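Local coordinates for beta-lactamase inhibitory protein BLIP-I (Streptomyces exfoliatus, PDB 3GMV) that probably inhibits beta-lactamases by binding to them as a small alpha/beta sandwich protein, at residues L81-R86 with A99-S104; E123-A128 with F140-G145. One frame throughout, in Å; residues are numbered along the deposited sequence.

Contact 1: L81-R86 with A99-S104; sequences LSHYNR and AVPKDS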
loop_
_atom_site.group_PDB
_atom_site.type_symbol
_atom_site.label_atom_id
_atom_site.label_comp_id
_atom_site.label_asym_id
_atom_site.label_seq_id
_atom_site.Cartn_x
_atom_site.Cartn_y
_atom_site.Cartn_z
ATOM N N LEU A 81 -15.522 8.300 -12.531
ATOM C CA LEU A 81 -16.018 7.045 -13.087
ATOM C C LEU A 81 -15.656 6.928 -14.558
ATOM O O LEU A 81 -15.349 5.853 -15.042
ATOM C CB LEU A 81 -17.534 6.908 -12.867
ATOM C CG LEU A 81 -18.132 5.563 -13.241
ATOM C CD1 LEU A 81 -17.410 4.406 -12.521
ATOM C CD2 LEU A 81 -19.611 5.632 -12.885
ATOM N N SER A 82 -15.639 8.048 -15.278
ATOM C CA SER A 82 -15.240 8.020 -16.691
ATOM C C SER A 82 -13.831 7.405 -16.856
ATOM O O SER A 82 -13.586 6.570 -17.749
ATOM C CB SER A 82 -15.237 9.460 -17.223
ATOM O OG SER A 82 -14.947 9.501 -18.622
ATOM N N HIS A 83 -12.897 7.828 -16.018
ATOM C CA HIS A 83 -11.543 7.279 -16.084
ATOM C C HIS A 83 -11.584 5.786 -15.799
ATOM O O HIS A 83 -10.944 4.971 -16.493
ATOM C CB HIS A 83 -10.621 7.846 -15.010
ATOM C CG HIS A 83 -10.371 9.315 -15.088
ATOM N ND1 HIS A 83 -10.699 10.167 -14.058
ATOM C CD2 HIS A 83 -9.725 10.066 -16.012
ATOM C CE1 HIS A 83 -10.296 11.389 -14.355
ATOM N NE2 HIS A 83 -9.700 11.355 -15.532
ATOM N N TYR A 84 -12.263 5.431 -14.716
ATOM C CA TYR A 84 -12.336 4.047 -14.278
ATOM C C TYR A 84 -12.883 3.137 -15.385
ATOM O O TYR A 84 -12.379 2.019 -15.611
ATOM C CB TYR A 84 -13.216 3.943 -12.997
ATOM C CG TYR A 84 -13.295 2.501 -12.512
ATOM C CD1 TYR A 84 -12.274 1.965 -11.731
ATOM C CD2 TYR A 84 -14.372 1.702 -12.843
ATOM C CE1 TYR A 84 -12.328 0.663 -11.287
ATOM C CE2 TYR A 84 -14.435 0.394 -12.416
ATOM C CZ TYR A 84 -13.418 -0.118 -11.654
ATOM O OH TYR A 84 -13.485 -1.419 -11.243
ATOM N N ASN A 85 -13.899 3.628 -16.091
ATOM C CA ASN A 85 -14.536 2.874 -17.180
ATOM C C ASN A 85 -13.643 2.645 -18.387
ATOM O O ASN A 85 -13.987 1.841 -19.269
ATOM C CB ASN A 85 -15.819 3.563 -17.631
ATOM C CG ASN A 85 -16.944 3.360 -16.656
ATOM O OD1 ASN A 85 -16.894 2.449 -15.828
ATOM N ND2 ASN A 85 -17.989 4.203 -16.748
ATOM N N ARG A 86 -12.482 3.296 -18.400
ATOM C CA ARG A 86 -11.513 3.056 -19.453
ATOM C C ARG A 86 -10.300 2.278 -18.954
ATOM O O ARG A 86 -9.218 2.296 -19.573
ATOM C CB ARG A 86 -11.131 4.366 -20.167
ATOM C CG ARG A 86 -12.301 4.941 -20.969
ATOM C CD ARG A 86 -11.871 6.231 -21.765
ATOM N NE ARG A 86 -11.596 7.335 -20.837
ATOM C CZ ARG A 86 -12.511 8.155 -20.320
ATOM N NH1 ARG A 86 -13.793 8.013 -20.642
ATOM N NH2 ARG A 86 -12.150 9.130 -19.473
ATOM N N ALA A 99 -4.970 6.390 -18.766
ATOM C CA ALA A 99 -6.440 6.474 -18.514
ATOM C C ALA A 99 -6.803 7.194 -17.223
ATOM O O ALA A 99 -7.822 7.883 -17.151
ATOM C CB ALA A 99 -7.052 5.075 -18.491
ATOM N N VAL A 100 -5.964 7.053 -16.199
ATOM C CA VAL A 100 -6.284 7.536 -14.860
ATOM C C VAL A 100 -5.200 8.508 -14.452
ATOM O O VAL A 100 -4.018 8.225 -14.670
ATOM C CB VAL A 100 -6.270 6.346 -13.828
ATOM C CG1 VAL A 100 -6.435 6.846 -12.394
ATOM C CG2 VAL A 100 -7.376 5.325 -14.142
ATOM N N PRO A 101 -5.563 9.637 -13.836
ATOM C CA PRO A 101 -4.454 10.562 -13.444
ATOM C C PRO A 101 -3.694 10.051 -12.193
ATOM O O PRO A 101 -4.269 9.974 -11.079
ATOM C CB PRO A 101 -5.172 11.893 -13.176
ATOM C CG PRO A 101 -6.608 11.512 -12.857
ATOM C CD PRO A 101 -6.895 10.214 -13.611
ATOM N N LYS A 102 -2.425 9.679 -12.384
ATOM C CA LYS A 102 -1.659 9.106 -11.293
ATOM C C LYS A 102 -1.552 10.039 -10.091
ATOM O O LYS A 102 -1.405 9.577 -8.947
ATOM C CB LYS A 102 -0.262 8.659 -11.767
ATOM C CG LYS A 102 0.372 7.672 -10.808
ATOM C CD LYS A 102 1.671 7.096 -11.368
ATOM C CE LYS A 102 2.666 6.796 -10.261
ATOM N NZ LYS A 102 2.386 5.524 -9.619
ATOM N N ASP A 103 -1.633 11.353 -10.314
ATOM C CA ASP A 103 -1.588 12.278 -9.173
ATOM C C ASP A 103 -2.834 12.132 -8.301
ATOM O O ASP A 103 -2.907 12.712 -7.217
ATOM C CB ASP A 103 -1.469 13.749 -9.625
ATOM C CG ASP A 103 -0.067 14.131 -10.070
ATOM O OD1 ASP A 103 0.891 13.378 -9.818
ATOM O OD2 ASP A 103 0.061 15.211 -10.688
ATOM N N SER A 104 -3.844 11.377 -8.777
ATOM C CA SER A 104 -5.025 11.136 -7.934
ATOM C C SER A 104 -4.863 9.918 -7.050
ATOM O O SER A 104 -5.838 9.512 -6.432
ATOM C CB SER A 104 -6.299 10.947 -8.783
ATOM O OG SER A 104 -7.468 10.918 -7.974
HETATM O O HOH W 1 -9.203 8.835 -19.366
#

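Contact 2: E123-A128 with F140-G145; sequences EKYYCA and FHLTDG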
loop_
_atom_site.group_PDB
_atom_site.type_symbol
_atom_site.label_atom_id
_atom_site.label_comp_id
_atom_site.label_asym_id
_atom_site.label_seq_id
_atom_site.Cartn_x
_atom_site.Cartn_y
_atom_site.Cartn_z
ATOM N N GLU A 123 1.957 -4.231 -6.874
ATOM C CA GLU A 123 1.855 -2.865 -6.372
ATOM C C GLU A 123 0.382 -2.546 -6.245
ATOM O O GLU A 123 -0.405 -2.860 -7.159
ATOM C CB GLU A 123 2.457 -1.889 -7.380
ATOM C CG GLU A 123 3.987 -2.033 -7.634
ATOM C CD GLU A 123 4.436 -1.313 -8.898
ATOM O OE1 GLU A 123 4.409 -1.908 -10.004
ATOM O OE2 GLU A 123 4.832 -0.146 -8.799
ATOM N N LYS A 124 -0.006 -1.934 -5.132
ATOM C CA LYS A 124 -1.403 -1.642 -4.884
ATOM C C LYS A 124 -1.556 -0.134 -4.845
ATOM O O LYS A 124 -0.916 0.535 -4.021
ATOM C CB LYS A 124 -1.885 -2.255 -3.556
ATOM C CG LYS A 124 -1.920 -3.815 -3.561
ATOM C CD LYS A 124 -2.671 -4.361 -2.352
ATOM C CE LYS A 124 -2.614 -5.901 -2.389
ATOM N NZ LYS A 124 -3.250 -6.545 -1.188
ATOM N N TYR A 125 -2.399 0.392 -5.738
ATOM C CA TYR A 125 -2.713 1.812 -5.765
ATOM C C TYR A 125 -4.148 2.116 -5.309
ATOM O O TYR A 125 -5.098 1.374 -5.589
ATOM C CB TYR A 125 -2.459 2.353 -7.174
ATOM C CG TYR A 125 -1.011 2.606 -7.493
ATOM C CD1 TYR A 125 -0.403 3.784 -7.087
ATOM C CD2 TYR A 125 -0.244 1.663 -8.198
ATOM C CE1 TYR A 125 0.934 4.038 -7.398
ATOM C CE2 TYR A 125 1.104 1.914 -8.515
ATOM C CZ TYR A 125 1.672 3.107 -8.092
ATOM O OH TYR A 125 2.975 3.419 -8.366
ATOM N N TYR A 126 -4.290 3.213 -4.579
ATOM C CA TYR A 126 -5.578 3.672 -4.110
ATOM C C TYR A 126 -5.758 5.089 -4.623
ATOM O O TYR A 126 -4.915 5.967 -4.398
ATOM C CB TYR A 126 -5.545 3.661 -2.593
ATOM C CG TYR A 126 -6.681 4.408 -1.910
ATOM C CD1 TYR A 126 -7.971 3.903 -1.885
ATOM C CD2 TYR A 126 -6.445 5.638 -1.288
ATOM C CE1 TYR A 126 -9.011 4.607 -1.213
ATOM C CE2 TYR A 126 -7.463 6.324 -0.636
ATOM C CZ TYR A 126 -8.724 5.811 -0.605
ATOM O OH TYR A 126 -9.704 6.548 0.039
ATOM N N CYS A 127 -6.828 5.307 -5.364
ATOM C CA CYS A 127 -7.033 6.603 -5.981
ATOM C C CYS A 127 -8.277 7.284 -5.408
ATOM O O CYS A 127 -9.409 6.864 -5.694
ATOM C CB CYS A 127 -7.191 6.411 -7.496
ATOM S SG CYS A 127 -5.832 5.561 -8.254
ATOM N N ALA A 128 -8.088 8.348 -4.629
ATOM C CA ALA A 128 -9.241 9.011 -3.977
ATOM C C ALA A 128 -9.834 10.040 -4.932
ATOM O O ALA A 128 -9.098 10.750 -5.599
ATOM C CB ALA A 128 -8.774 9.722 -2.714
ATOM N N PHE A 140 -6.413 -0.081 -7.847
ATOM C CA PHE A 140 -5.822 -0.728 -9.001
ATOM C C PHE A 140 -4.609 -1.477 -8.512
ATOM O O PHE A 140 -3.765 -0.896 -7.835
ATOM C CB PHE A 140 -5.360 0.331 -10.018
ATOM C CG PHE A 140 -6.481 1.140 -10.598
ATOM C CD1 PHE A 140 -7.372 0.564 -11.502
ATOM C CD2 PHE A 140 -6.618 2.490 -10.286
ATOM C CE1 PHE A 140 -8.421 1.342 -12.035
ATOM C CE2 PHE A 140 -7.636 3.266 -10.846
ATOM C CZ PHE A 140 -8.543 2.688 -11.700
ATOM N N HIS A 141 -4.495 -2.760 -8.844
ATOM C CA HIS A 141 -3.287 -3.495 -8.459
ATOM C C HIS A 141 -2.518 -3.897 -9.721
ATOM O O HIS A 141 -3.120 -4.366 -10.695
ATOM C CB HIS A 141 -3.640 -4.749 -7.611
ATOM C CG HIS A 141 -4.396 -4.432 -6.352
ATOM N ND1 HIS A 141 -4.888 -5.412 -5.527
ATOM C CD2 HIS A 141 -4.778 -3.255 -5.805
ATOM C CE1 HIS A 141 -5.522 -4.859 -4.511
ATOM N NE2 HIS A 141 -5.487 -3.550 -4.661
ATOM N N LEU A 142 -1.194 -3.746 -9.699
ATOM C CA LEU A 142 -0.355 -4.134 -10.831
ATOM C C LEU A 142 0.470 -5.344 -10.425
ATOM O O LEU A 142 0.890 -5.434 -9.267
ATOM C CB LEU A 142 0.578 -2.970 -11.196
ATOM C CG LEU A 142 -0.066 -1.697 -11.714
ATOM C CD1 LEU A 142 1.024 -0.588 -11.815
ATOM C CD2 LEU A 142 -0.703 -1.960 -13.079
ATOM N N THR A 143 0.648 -6.305 -11.334
ATOM C CA THR A 143 1.542 -7.427 -11.078
ATOM C C THR A 143 2.526 -7.441 -12.269
ATOM O O THR A 143 2.085 -7.566 -13.423
ATOM C CB THR A 143 0.754 -8.771 -10.980
ATOM O OG1 THR A 143 -0.261 -8.688 -9.961
ATOM C CG2 THR A 143 1.693 -9.943 -10.649
ATOM N N ASP A 144 3.828 -7.315 -11.989
ATOM C CA ASP A 144 4.840 -7.091 -13.035
ATOM C C ASP A 144 4.358 -6.114 -14.112
ATOM O O ASP A 144 4.437 -6.377 -15.317
ATOM C CB ASP A 144 5.272 -8.420 -13.629
ATOM C CG ASP A 144 5.997 -9.287 -12.609
ATOM O OD1 ASP A 144 6.718 -8.729 -11.753
ATOM O OD2 ASP A 144 5.819 -10.509 -12.637
ATOM N N GLY A 145 3.793 -5.011 -13.646
ATOM C CA GLY A 145 3.448 -3.898 -14.515
ATOM C C GLY A 145 2.236 -4.105 -15.391
ATOM O O GLY A 145 2.065 -3.376 -16.377
HETATM O O HOH W 2 4.076 -4.494 -10.742
#

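Contact 1: L81-R86 with A99-S104
His83 and Pro101 meet tip to tip in a CH-pi contact that joins two parts of the helical layer of this two-layer alpha/beta sandwich: the short helix 81-84 and the loop that follows helix 93-99. Pro101 CD sits 3.6 Å from the centroid of the His83 imidazole, only 8° off the ring normal, while Pro101 CG lies near the CE1 and NE2 end of the ring. With CG anti to its carbonyl carbon (chi1 -63°), His83 turns its ring toward the loop; ND1 is hydrogen-bonded to the backbone N of Lys80, which helps fix the ring's rotation. This is the tight part. Ala99 O comes within 3.1 Å of His83 CD2, oblique to the ring, and Val100 CG2 touches His83 CB at 4.2 Å.

The exposed Arg86 forms the looser, solvent side, touching little of the loop directly. Ala99 CB reaches Arg86 O at 3.7 Å, and no direct hydrogen bond links the two segments. The guanidinium instead turns back on its own segment, NH1 and NH2 both gripping Ser82 OG, with Ser82 O over its face. A water completes the join: it accepts from Arg86 NH2 at 3.0 Å and donates to Ala99 O at 2.8 Å.

Contact 2: E123-A128 with F140-G145
A beta hairpin formed by strands 122-128 and 137-143 supplies this contact, with Glu123 facing Leu142, Lys124 facing His141 and Tyr125 facing Phe140. The strands run antiparallel, their short axes 4.7 Å apart at closest approach. Four backbone hydrogen bonds tie the two hydrogen-bonded pairs: Glu123 and Leu142 exchange two, and Tyr125 and Phe140 the other two, among them Tyr125 N to Phe140 O at 2.8 Å. Lys124 and His141 form the non-hydrogen-bonded pair between them, where Glu123 O receives a CA-H...O contact from His141 CA at 3.2 Å.

The Lys124 side chain runs extended beyond CG and crosses the His141 imidazole obliquely, Lys124 CG 3.6 Å from the centroid of the His141 ring and 6° off its normal, a CH-pi contact over the face; CD and CE of the lysine continue past His141 CE1.

The other face carries Glu123, Tyr125, Phe140 and Leu142, joined by Cys127. Tyr125 CE2 meets Leu142 CD1 at 4.1 Å, and Cys127 SG lies in the plane of the Phe140 ring, at its edge, 3.8 Å from Phe140 CD2. Where the chain turns from strand 137-143 into strand 146-153, a water donates to Glu123 OE1 at 2.7 Å and accepts from Gly145 N.

The Cys105-Cys127 disulfide joins strand 122-128 to strand 105-111, its neighbour in the sheet. Helix 93-99 covers the Phe140 face, with Leu96 against Phe140 and Leu142 and Trp97 edge-to-face with Tyr125, while strand 146-153 flanks strand 137-143 on the side away from strand 122-128.

In the fold
The centre of contact 1, a surface contact, lies about 18 Å from the centre of the chain; that of contact 2, which is partly buried, lies about 8 Å from it. The first joins helical and loop elements without a direct hydrogen bond, through packing and one water, whereas the second rests on the backbone ladder of paired strands, with side chains on both faces. Each nevertheless has a CH-pi contact over a histidine ring, from a proline in one and a lysine chain in the other. They meet where the helical layer lies on the sheet: Val100 CG2 of contact 1 packs 3.8 Å from Phe140 CZ of contact 2, and Ser104 leads directly into strand 105-111, beside strand 122-128.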